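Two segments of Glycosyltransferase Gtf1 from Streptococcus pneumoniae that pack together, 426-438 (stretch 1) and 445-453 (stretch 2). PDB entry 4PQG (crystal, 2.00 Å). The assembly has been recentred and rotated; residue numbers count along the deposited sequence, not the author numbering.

Stretch 1 (426-438) LPLIGFDVPYGNQ
Stretch 2, residues 445-453: QNGYLIPSS

Two parallel β-strands pair through their backbones, and the contact buries 680 Å² summed over both stretches. The strand directions differ by 8° and the axes approach to 4.6 Å; Leu-428 pairs with Gly-447, Ile-429 with Tyr-448, Gly-430 with Leu-449 and Phe-431 with Ile-450 (CA to CA 4.9, 4.9, 5.3 and 4.6 Å). Hydrogen bonds alternate along the ladder: Leu-428 N to Asn-446 O, Tyr-448 N to Leu-428 O and Gly-430 N to Tyr-448 O, each 3.1 Å, then the shorter Ile-450 N to Gly-430 O, 2.7 Å, and Asp-432 N to Ile-450 O, 2.8 Å. Gly-447 (phi/psi 146/-149) leaves no room for a CB, which would lie 1.9 Å from Leu-428 O.

Leu-449 has the largest covered area, 91 Å². Its mt side chain (chi1 -74°, chi2 169°) lies on the same sheet face as Leu-428, with CD2 3.6 Å from Phe-431 O and 4.1 Å from Asn-437 CB; CD1 is 3.9 Å from Asp-432 OD1. Asn-437 (chi1 -81°, m), at the helix, secures this corner by donating from ND2 to Phe-431 O at 2.7 Å. A CB on Gly-430 would clash with that ND2 at 2.7 Å.

Ile-450 (68 Å², chi1 -61°, chi2 180°, mt) points sideways; its CD1 meets Ile-429 CG2 at 3.7 Å. Ile-429 (mt) shares a face with Tyr-448, and its CG1 sits at the tyrosine ring edge, 4.2 Å from Tyr-448 CD2.

Asp-432 (60 Å², phi/psi -78/75, chi1 -165°, t) follows the strand pairing; its OD1 accepts from Gln-438 NE2 at 3.1 Å. Water 1 donates to Asp-432 O and accepts from Ser-452 N, both at 3.1 Å, extending the link beyond the last direct bond. Nearby, Phe-431 (chi1 -77°, chi2 -60°) places CD1 3.7 Å from Ser-452 CB, with Ser-452 OG over one ring face.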

# COMPACT_ATOMS: atom_id res chain seq x y z
N LEU A 426 -20.23 -9.87 6.52
CA LEU A 426 -20.30 -8.99 7.69
C LEU A 426 -21.21 -7.83 7.40
O LEU A 426 -21.07 -7.17 6.37
CB LEU A 426 -18.91 -8.48 8.11
CG LEU A 426 -17.88 -9.53 8.57
CD1 LEU A 426 -16.55 -8.88 8.92
CD2 LEU A 426 -18.40 -10.32 9.75
N PRO A 427 -22.17 -7.58 8.31
CA PRO A 427 -22.88 -6.31 8.28
C PRO A 427 -21.88 -5.20 8.56
O PRO A 427 -20.88 -5.43 9.24
CB PRO A 427 -23.87 -6.43 9.45
CG PRO A 427 -24.04 -7.90 9.64
CD PRO A 427 -22.66 -8.45 9.40
N LEU A 428 -22.15 -4.00 8.03
CA LEU A 428 -21.28 -2.85 8.24
C LEU A 428 -22.01 -1.74 9.00
O LEU A 428 -23.16 -1.44 8.70
CB LEU A 428 -20.77 -2.29 6.90
CG LEU A 428 -20.23 -3.25 5.83
CD1 LEU A 428 -19.77 -2.45 4.62
CD2 LEU A 428 -19.08 -4.07 6.37
N ILE A 429 -21.34 -1.12 9.97
CA ILE A 429 -21.85 0.13 10.56
C ILE A 429 -20.84 1.25 10.30
O ILE A 429 -19.71 1.16 10.75
CB ILE A 429 -22.11 -0.01 12.08
CG1 ILE A 429 -23.11 -1.15 12.37
CG2 ILE A 429 -22.58 1.31 12.66
CD1 ILE A 429 -23.23 -1.52 13.85
N GLY A 430 -21.26 2.29 9.57
CA GLY A 430 -20.36 3.39 9.25
C GLY A 430 -21.04 4.71 9.00
O GLY A 430 -22.28 4.81 8.99
N PHE A 431 -20.24 5.75 8.79
CA PHE A 431 -20.77 7.07 8.49
C PHE A 431 -21.42 7.14 7.11
O PHE A 431 -20.96 6.47 6.17
CB PHE A 431 -19.67 8.12 8.57
CG PHE A 431 -19.26 8.51 9.96
CD1 PHE A 431 -20.18 9.07 10.86
CD2 PHE A 431 -17.94 8.37 10.37
CE1 PHE A 431 -19.78 9.46 12.13
CE2 PHE A 431 -17.54 8.75 11.65
CZ PHE A 431 -18.47 9.30 12.53
N ASP A 432 -22.47 7.94 7.00
CA ASP A 432 -23.13 8.21 5.73
C ASP A 432 -22.29 9.21 4.94
O ASP A 432 -22.62 10.39 4.86
CB ASP A 432 -24.53 8.76 5.97
CG ASP A 432 -25.41 8.73 4.72
OD1 ASP A 432 -24.91 8.41 3.62
OD2 ASP A 432 -26.62 9.02 4.83
N VAL A 433 -21.17 8.73 4.38
CA VAL A 433 -20.23 9.60 3.67
C VAL A 433 -19.77 8.91 2.40
O VAL A 433 -19.69 7.69 2.35
CB VAL A 433 -19.00 9.98 4.55
CG1 VAL A 433 -19.39 10.98 5.64
CG2 VAL A 433 -18.33 8.75 5.14
N PRO A 434 -19.47 9.70 1.35
CA PRO A 434 -18.99 9.10 0.11
C PRO A 434 -17.53 8.63 0.20
O PRO A 434 -16.82 9.05 1.10
CB PRO A 434 -19.15 10.24 -0.91
CG PRO A 434 -19.03 11.48 -0.10
CD PRO A 434 -19.57 11.17 1.27
N TYR A 435 -17.08 7.74 -0.68
CA TYR A 435 -17.94 7.02 -1.64
C TYR A 435 -18.26 5.61 -1.17
O TYR A 435 -19.37 5.10 -1.40
CB TYR A 435 -17.26 6.99 -3.00
CG TYR A 435 -16.96 8.38 -3.48
CD1 TYR A 435 -17.95 9.14 -4.09
CD2 TYR A 435 -15.69 8.94 -3.30
CE1 TYR A 435 -17.70 10.44 -4.51
CE2 TYR A 435 -15.42 10.23 -3.74
CZ TYR A 435 -16.41 10.98 -4.34
OH TYR A 435 -16.16 12.26 -4.75
N GLY A 436 -17.29 4.97 -0.52
CA GLY A 436 -17.37 3.54 -0.21
C GLY A 436 -18.52 3.09 0.68
O GLY A 436 -19.18 2.08 0.40
N ASN A 437 -18.77 3.83 1.75
CA ASN A 437 -19.84 3.50 2.70
C ASN A 437 -21.20 3.52 2.02
O ASN A 437 -22.04 2.68 2.28
CB ASN A 437 -19.83 4.46 3.89
CG ASN A 437 -18.80 4.10 4.93
OD1 ASN A 437 -17.96 3.21 4.72
ND2 ASN A 437 -18.86 4.77 6.07
N GLN A 438 -21.38 4.49 1.13
CA GLN A 438 -22.63 4.61 0.39
C GLN A 438 -22.76 3.53 -0.70
O GLN A 438 -23.88 3.20 -1.09
CB GLN A 438 -22.78 6.02 -0.17
CG GLN A 438 -23.00 7.06 0.93
CD GLN A 438 -22.74 8.48 0.47
OE1 GLN A 438 -22.26 8.73 -0.63
NE2 GLN A 438 -23.05 9.44 1.35
N GLN A 445 -30.60 -2.57 5.99
CA GLN A 445 -30.67 -3.85 5.26
C GLN A 445 -29.44 -4.70 5.52
O GLN A 445 -29.56 -5.90 5.80
CB GLN A 445 -30.84 -3.64 3.75
CG GLN A 445 -32.11 -2.88 3.32
CD GLN A 445 -33.40 -3.61 3.66
OE1 GLN A 445 -33.44 -4.83 3.81
NE2 GLN A 445 -34.49 -2.84 3.78
N ASN A 446 -28.24 -4.11 5.40
CA ASN A 446 -27.03 -4.86 5.74
C ASN A 446 -26.20 -4.18 6.83
O ASN A 446 -25.02 -4.46 6.99
CB ASN A 446 -26.19 -5.18 4.48
CG ASN A 446 -25.42 -3.98 3.96
OD1 ASN A 446 -25.97 -2.88 3.84
ND2 ASN A 446 -24.14 -4.19 3.64
N GLY A 447 -26.85 -3.33 7.61
CA GLY A 447 -26.17 -2.58 8.65
C GLY A 447 -26.80 -1.22 8.77
O GLY A 447 -28.01 -1.06 8.50
N TYR A 448 -25.98 -0.24 9.15
CA TYR A 448 -26.46 1.12 9.37
C TYR A 448 -25.51 2.21 8.88
O TYR A 448 -24.30 2.13 9.06
CB TYR A 448 -26.69 1.37 10.85
CG TYR A 448 -27.68 0.46 11.51
CD1 TYR A 448 -29.05 0.50 11.18
CD2 TYR A 448 -27.27 -0.42 12.51
CE1 TYR A 448 -29.96 -0.34 11.82
CE2 TYR A 448 -28.17 -1.25 13.15
CZ TYR A 448 -29.50 -1.20 12.81
OH TYR A 448 -30.38 -2.04 13.46
N LEU A 449 -26.09 3.23 8.26
CA LEU A 449 -25.39 4.44 7.95
C LEU A 449 -25.70 5.48 9.03
O LEU A 449 -26.85 5.79 9.29
CB LEU A 449 -25.79 4.95 6.56
CG LEU A 449 -25.23 4.17 5.37
CD1 LEU A 449 -25.90 4.62 4.08
CD2 LEU A 449 -23.72 4.33 5.24
N ILE A 450 -24.66 5.99 9.66
CA ILE A 450 -24.80 6.98 10.71
C ILE A 450 -24.55 8.38 10.16
O ILE A 450 -23.50 8.61 9.56
CB ILE A 450 -23.87 6.66 11.90
CG1 ILE A 450 -24.25 5.28 12.46
CG2 ILE A 450 -23.89 7.77 12.95
CD1 ILE A 450 -23.43 4.80 13.64
N PRO A 451 -25.51 9.31 10.34
CA PRO A 451 -25.33 10.68 9.86
C PRO A 451 -24.03 11.22 10.41
O PRO A 451 -23.69 10.95 11.55
CB PRO A 451 -26.51 11.44 10.49
CG PRO A 451 -27.53 10.39 10.77
CD PRO A 451 -26.76 9.15 11.10
N SER A 452 -23.29 11.95 9.58
CA SER A 452 -22.03 12.53 9.99
C SER A 452 -22.21 14.04 10.02
O SER A 452 -22.99 14.60 9.25
CB SER A 452 -20.92 12.16 9.00
OG SER A 452 -19.63 12.53 9.48
N SER A 453 -21.48 14.70 10.92
CA SER A 453 -21.50 16.16 10.97
C SER A 453 -20.07 16.71 10.91
O SER A 453 -19.13 16.06 11.36
CB SER A 453 -22.22 16.64 12.22
OG SER A 453 -22.28 18.05 12.25
O HOH W 1 -24.18 12.36 6.64